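Local coordinates for periplasmic branched-chain amino acid-binding protein (Burkholderia mallei, PDB 3I09) that probably binds branched-chain amino acids or related small carboxylates in the periplasm and delivers them to an ABC transporter, and here holds acetoacetic acid, at residues G173-P178 with S185-Q190; N234-L239 with W348-V353. All coordinates share one frame; numbering follows the deposited sequence. Where two conformers were deposited one is given.

Interaction 1: residues G173-P178 with S185-Q190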
# COMPACT_ATOMS: atom_id res chain seq x y z
N GLY A 173 18.19 3.36 -17.65
CA GLY A 173 18.15 4.68 -17.06
C GLY A 173 16.88 4.92 -16.27
O GLY A 173 16.03 4.02 -16.13
N GLU A 174 16.77 6.14 -15.76
CA GLU A 174 15.60 6.60 -15.04
C GLU A 174 15.42 8.10 -15.27
O GLU A 174 16.40 8.82 -15.57
CB GLU A 174 15.76 6.28 -13.55
CG GLU A 174 16.85 7.07 -12.80
CD GLU A 174 16.25 8.16 -11.90
OE1 GLU A 174 16.17 7.93 -10.66
OE2 GLU A 174 15.86 9.23 -12.43
N VAL A 175 14.19 8.59 -15.12
CA VAL A 175 13.90 10.02 -15.08
C VAL A 175 12.95 10.26 -13.91
O VAL A 175 12.04 9.48 -13.68
CB VAL A 175 13.32 10.58 -16.41
CG1 VAL A 175 11.95 9.97 -16.76
CG2 VAL A 175 13.23 12.11 -16.33
N ARG A 176 13.20 11.32 -13.14
CA ARG A 176 12.38 11.66 -11.96
C ARG A 176 11.34 12.67 -12.32
O ARG A 176 11.53 13.49 -13.26
CB ARG A 176 13.23 12.29 -10.89
CG ARG A 176 14.34 11.44 -10.42
CD ARG A 176 14.08 10.81 -9.12
NE ARG A 176 15.32 10.19 -8.65
CZ ARG A 176 16.15 10.68 -7.76
NH1 ARG A 176 15.89 11.83 -7.13
NH2 ARG A 176 17.23 9.99 -7.45
N HIS A 177 10.20 12.58 -11.63
CA HIS A 177 9.17 13.57 -11.75
C HIS A 177 8.73 13.97 -10.35
O HIS A 177 8.78 13.15 -9.46
CB HIS A 177 8.00 13.07 -12.59
CG HIS A 177 7.20 11.95 -11.97
ND1 HIS A 177 6.18 12.17 -11.07
CD2 HIS A 177 7.24 10.60 -12.16
CE1 HIS A 177 5.64 11.01 -10.72
NE2 HIS A 177 6.25 10.04 -11.39
N PRO A 178 8.27 15.21 -10.18
CA PRO A 178 7.72 15.61 -8.91
C PRO A 178 6.44 14.85 -8.59
O PRO A 178 5.69 14.46 -9.50
CB PRO A 178 7.42 17.11 -9.11
CG PRO A 178 7.25 17.28 -10.59
CD PRO A 178 8.21 16.29 -11.18
N SER A 185 5.26 15.06 -20.36
CA SER A 185 5.68 14.92 -21.75
C SER A 185 7.21 14.81 -21.91
O SER A 185 7.70 13.90 -22.61
CB SER A 185 5.12 16.05 -22.63
OG SER A 185 5.46 17.31 -22.09
N SER A 186 7.97 15.70 -21.28
CA SER A 186 9.43 15.65 -21.42
C SER A 186 10.04 14.38 -20.80
O SER A 186 10.94 13.76 -21.39
CB SER A 186 10.09 16.91 -20.85
OG SER A 186 10.01 16.93 -19.44
N PHE A 187 9.50 13.94 -19.67
CA PHE A 187 9.93 12.72 -19.03
C PHE A 187 9.67 11.50 -19.94
O PHE A 187 10.54 10.63 -20.11
CB PHE A 187 9.20 12.52 -17.69
CG PHE A 187 9.18 13.76 -16.82
CD1 PHE A 187 10.29 14.56 -16.66
CD2 PHE A 187 8.04 14.11 -16.14
CE1 PHE A 187 10.25 15.70 -15.85
CE2 PHE A 187 8.00 15.24 -15.31
CZ PHE A 187 9.11 16.03 -15.18
N LEU A 188 8.49 11.46 -20.56
CA LEU A 188 8.15 10.33 -21.41
C LEU A 188 9.03 10.30 -22.67
O LEU A 188 9.47 9.24 -23.09
CB LEU A 188 6.65 10.33 -21.74
CG LEU A 188 5.66 9.91 -20.64
CD1 LEU A 188 4.24 10.29 -21.05
CD2 LEU A 188 5.72 8.45 -20.28
N LEU A 189 9.34 11.46 -23.23
CA LEU A 189 10.23 11.51 -24.38
C LEU A 189 11.66 11.03 -24.05
O LEU A 189 12.28 10.34 -24.86
CB LEU A 189 10.21 12.88 -25.01
CG LEU A 189 8.82 13.18 -25.60
CD1 LEU A 189 8.82 14.57 -26.24
CD2 LEU A 189 8.32 12.11 -26.61
N GLN A 190 12.16 11.35 -22.85
CA GLN A 190 13.45 10.82 -22.40
C GLN A 190 13.40 9.32 -22.34
O GLN A 190 14.28 8.66 -22.86
CB GLN A 190 13.82 11.32 -21.01
CG GLN A 190 14.17 12.76 -20.98
CD GLN A 190 14.39 13.26 -19.55
OE1 GLN A 190 15.22 12.69 -18.82
NE2 GLN A 190 13.67 14.32 -19.16

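Interaction 2: residues N234-L239 with W348-V353. With EDO (1,2-ethanediol), chain G.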
# COMPACT_ATOMS: atom_id res chain seq x y z
N ASN A 234 -9.03 1.76 -8.21
CA ASN A 234 -9.53 3.10 -8.57
C ASN A 234 -8.77 3.69 -9.76
O ASN A 234 -9.31 4.50 -10.54
CB ASN A 234 -9.42 4.06 -7.38
CG ASN A 234 -9.96 3.47 -6.11
OD1 ASN A 234 -9.29 2.62 -5.48
ND2 ASN A 234 -11.21 3.84 -5.76
N ASP A 235 -7.51 3.29 -9.88
CA ASP A 235 -6.68 3.73 -10.99
C ASP A 235 -7.18 3.10 -12.29
O ASP A 235 -7.31 3.75 -13.33
CB ASP A 235 -5.21 3.38 -10.72
CG ASP A 235 -4.66 3.94 -9.39
OD1 ASP A 235 -4.95 5.11 -9.05
OD2 ASP A 235 -3.87 3.23 -8.70
N VAL A 236 -7.51 1.80 -12.24
CA VAL A 236 -8.14 1.16 -13.40
C VAL A 236 -9.49 1.81 -13.75
O VAL A 236 -9.81 2.04 -14.92
CB VAL A 236 -8.30 -0.36 -13.21
CG1 VAL A 236 -8.93 -1.01 -14.45
CG2 VAL A 236 -6.91 -1.04 -12.91
N HIS A 237 -10.29 2.13 -12.74
CA HIS A 237 -11.59 2.71 -12.96
C HIS A 237 -11.43 4.08 -13.65
O HIS A 237 -12.20 4.40 -14.56
CB HIS A 237 -12.27 2.92 -11.61
CG HIS A 237 -13.68 3.40 -11.70
ND1 HIS A 237 -14.01 4.73 -11.67
CD2 HIS A 237 -14.85 2.72 -11.83
CE1 HIS A 237 -15.33 4.86 -11.78
NE2 HIS A 237 -15.86 3.65 -11.85
N ALA A 238 -10.47 4.87 -13.19
CA ALA A 238 -10.17 6.18 -13.78
C ALA A 238 -9.76 6.07 -15.25
O ALA A 238 -10.15 6.90 -16.10
CB ALA A 238 -9.05 6.91 -12.97
N LEU A 239 -8.93 5.08 -15.56
CA LEU A 239 -8.37 4.95 -16.91
C LEU A 239 -9.31 4.23 -17.85
O LEU A 239 -9.35 4.53 -19.06
CB LEU A 239 -7.03 4.22 -16.87
CG LEU A 239 -5.88 5.02 -16.27
CD1 LEU A 239 -4.73 4.09 -15.83
CD2 LEU A 239 -5.42 6.08 -17.30
N TRP A 348 -16.80 -2.87 -12.15
CA TRP A 348 -15.60 -3.12 -11.34
C TRP A 348 -14.96 -4.48 -11.50
O TRP A 348 -14.01 -4.79 -10.78
CB TRP A 348 -15.80 -2.78 -9.85
CG TRP A 348 -16.28 -1.38 -9.57
CD1 TRP A 348 -17.58 -0.96 -9.54
CD2 TRP A 348 -15.50 -0.27 -9.14
NE1 TRP A 348 -17.65 0.37 -9.18
CE2 TRP A 348 -16.38 0.83 -8.94
CE3 TRP A 348 -14.13 -0.06 -8.97
CZ2 TRP A 348 -15.95 2.08 -8.53
CZ3 TRP A 348 -13.69 1.19 -8.56
CH2 TRP A 348 -14.61 2.26 -8.35
N ASP A 349 -15.44 -5.29 -12.45
CA ASP A 349 -14.83 -6.60 -12.72
C ASP A 349 -13.60 -6.39 -13.61
O ASP A 349 -13.72 -6.38 -14.82
CB ASP A 349 -15.87 -7.54 -13.36
CG ASP A 349 -15.30 -8.87 -13.81
OD1 ASP A 349 -14.23 -9.25 -13.33
OD2 ASP A 349 -15.96 -9.57 -14.62
N TYR A 350 -12.42 -6.20 -13.01
CA TYR A 350 -11.26 -5.77 -13.76
C TYR A 350 -10.11 -6.77 -13.86
O TYR A 350 -9.25 -6.59 -14.74
CB TYR A 350 -10.69 -4.46 -13.17
CG TYR A 350 -11.62 -3.26 -13.13
CD1 TYR A 350 -12.69 -3.13 -14.01
CD2 TYR A 350 -11.36 -2.18 -12.28
CE1 TYR A 350 -13.49 -1.99 -14.00
CE2 TYR A 350 -12.18 -1.05 -12.26
CZ TYR A 350 -13.24 -0.98 -13.09
OH TYR A 350 -14.06 0.12 -13.08
N TYR A 351 -10.06 -7.77 -12.98
CA TYR A 351 -8.87 -8.59 -12.79
C TYR A 351 -9.01 -10.05 -13.18
O TYR A 351 -10.04 -10.65 -12.91
CB TYR A 351 -8.55 -8.65 -11.30
CG TYR A 351 -8.35 -7.34 -10.61
CD1 TYR A 351 -7.17 -6.62 -10.76
CD2 TYR A 351 -9.30 -6.85 -9.73
CE1 TYR A 351 -6.96 -5.45 -10.08
CE2 TYR A 351 -9.11 -5.67 -9.05
CZ TYR A 351 -7.94 -4.97 -9.24
OH TYR A 351 -7.74 -3.79 -8.57
N LYS A 352 -7.94 -10.62 -13.73
CA LYS A 352 -7.77 -12.04 -13.89
C LYS A 352 -6.60 -12.38 -12.99
O LYS A 352 -5.56 -11.71 -13.06
CB LYS A 352 -7.39 -12.36 -15.33
CG LYS A 352 -8.53 -12.15 -16.32
CD LYS A 352 -8.15 -12.46 -17.78
CE LYS A 352 -7.29 -11.37 -18.43
NZ LYS A 352 -7.26 -11.56 -19.91
N VAL A 353 -6.71 -13.41 -12.16
CA VAL A 353 -5.54 -13.81 -11.35
C VAL A 353 -4.55 -14.64 -12.18
O VAL A 353 -4.89 -15.68 -12.76
CB VAL A 353 -5.94 -14.57 -10.06
CG1 VAL A 353 -4.67 -14.97 -9.27
CG2 VAL A 353 -6.87 -13.73 -9.21
C1 EDO G . -7.24 7.05 -9.03
O1 EDO G . -6.37 6.77 -7.94
C2 EDO G . -7.43 8.56 -9.10
O2 EDO G . -6.79 9.14 -10.25

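Interaction 1: residues G173-P178 with S185-Q190
Val-175 and Phe-187 lie level with each other, with CA atoms 6.2 Å apart, where strand 173-177 faces helix 185-190. The two run antiparallel at 177°, with their axes 8.7 Å apart at closest. No hydrogen bond joins them.

The main contact is apolar and is made by the Phe-187 ring. Val-175 CG2 meets Phe-187 CD1 obliquely at 3.8 Å. With CG2 anti to the backbone N, this methyl reaches both the ring and the Gln-190 amide, while CG1 turns to Phe-187 CB and O. One face of the ring lies against the strand backbone: Arg-176 O sits 3.6 Å from Phe-187 CE1, above the plane and toward the rim. His-177 CB approaches Phe-187 CE2 to 3.5 Å, and Pro-178 CD adds a looser contact with CZ. Leu-146 of strand 142-148 also touches both Val-175 and Phe-187.

The Gln-190 amide meets the strand through the same valine. Its extended chain crosses Val-175 at about a right angle and sets OE1 3.2 Å from CG2, a close contact but not a hydrogen bond.

The polar links do not cross the contact. His-177 ND1 donates to Pro-178 O at 2.8 Å, from above the carbonyl plane, and NE2 bonds to Asn-203. These two bonds should fix the imidazole rotation. On the other side of the strand, Arg-176 forms salt bridges with Glu-174 and Asp-149.

The arrangement is the strand-to-helix half of a beta-alpha-beta crossover. Helix 185-193 carries the chain past strand 142-148 to strand 198-202, in the parallel sheet of a type I periplasmic binding protein.

Interaction 2: residues N234-L239 with W348-V353
Val-236 and His-237, on successive positions of helix 234-239, face Tyr-350 and Trp-348 in the turn that leads into strand 351-353. The CA atoms of Val-236 and Tyr-350 are 7.6 Å apart, and those of His-237 and Trp-348 are 7.3 Å apart. The pairing runs in opposite chain directions. No hydrogen bond crosses the contact, so side chains carry it.

His-237 and Trp-348 form an offset stack. The imidazole and the six-membered indole ring have centroids 4.2 Å apart and planes at 13°. His-237 CD2 lies over the indole face, 3.5 Å from Trp-348 CH2. His-237 CG is anti to the backbone N (chi1 -175°), which carries the imidazole out over the tryptophan. At the edge of the imidazole, near its plane, Tyr-350 OH comes within 3.0 Å of His-237 CD2.

The Tyr-350 ring is sandwiched. Val-236 CG1 makes a CH-pi contact over one face, 3.9 Å from the ring centroid, and Trp-348 CA lies against the other. Leu-241 also touches Val-236 and Tyr-350, and Ile-233 touches both aromatic residues of the turn.

Away from the turn, Asp-235 OD1 lies 2.5 Å from O1 of an ethanediol probably left by crystallisation. That is very short for a hydrogen bond, so its exact length is doubtful. Asp-235 OD2 bonds to Phe-232 N, just before the helix.

Here the helix that follows strand 225-228, an outer strand of the parallel sheet, packs through a His-Trp stack and a CH-pi contact on the loop entering strand 351-357, within the type I periplasmic binding protein fold.

Interaction 1 closes before interaction 2 opens along the chain. Their centres are about 26 Å apart and their nearest atoms about 11 Å, so they do not touch. The same four-stranded parallel sheet relates them. Strand 170-177 of interaction 1 is one outer strand. Helix 233-239 of interaction 2 follows the other outer strand, 225-228. Helix 205-217 touches both: His-177 and Leu-188 of interaction 1, Asp-235 and Leu-239 of interaction 2. Interaction 2 then joins this region to the antiparallel sheet near the chain end. Neither contact lines the acetoacetic acid pocket: His-177 is about 11 Å and Val-236 about 14 Å from the ligand, measured from their side chains.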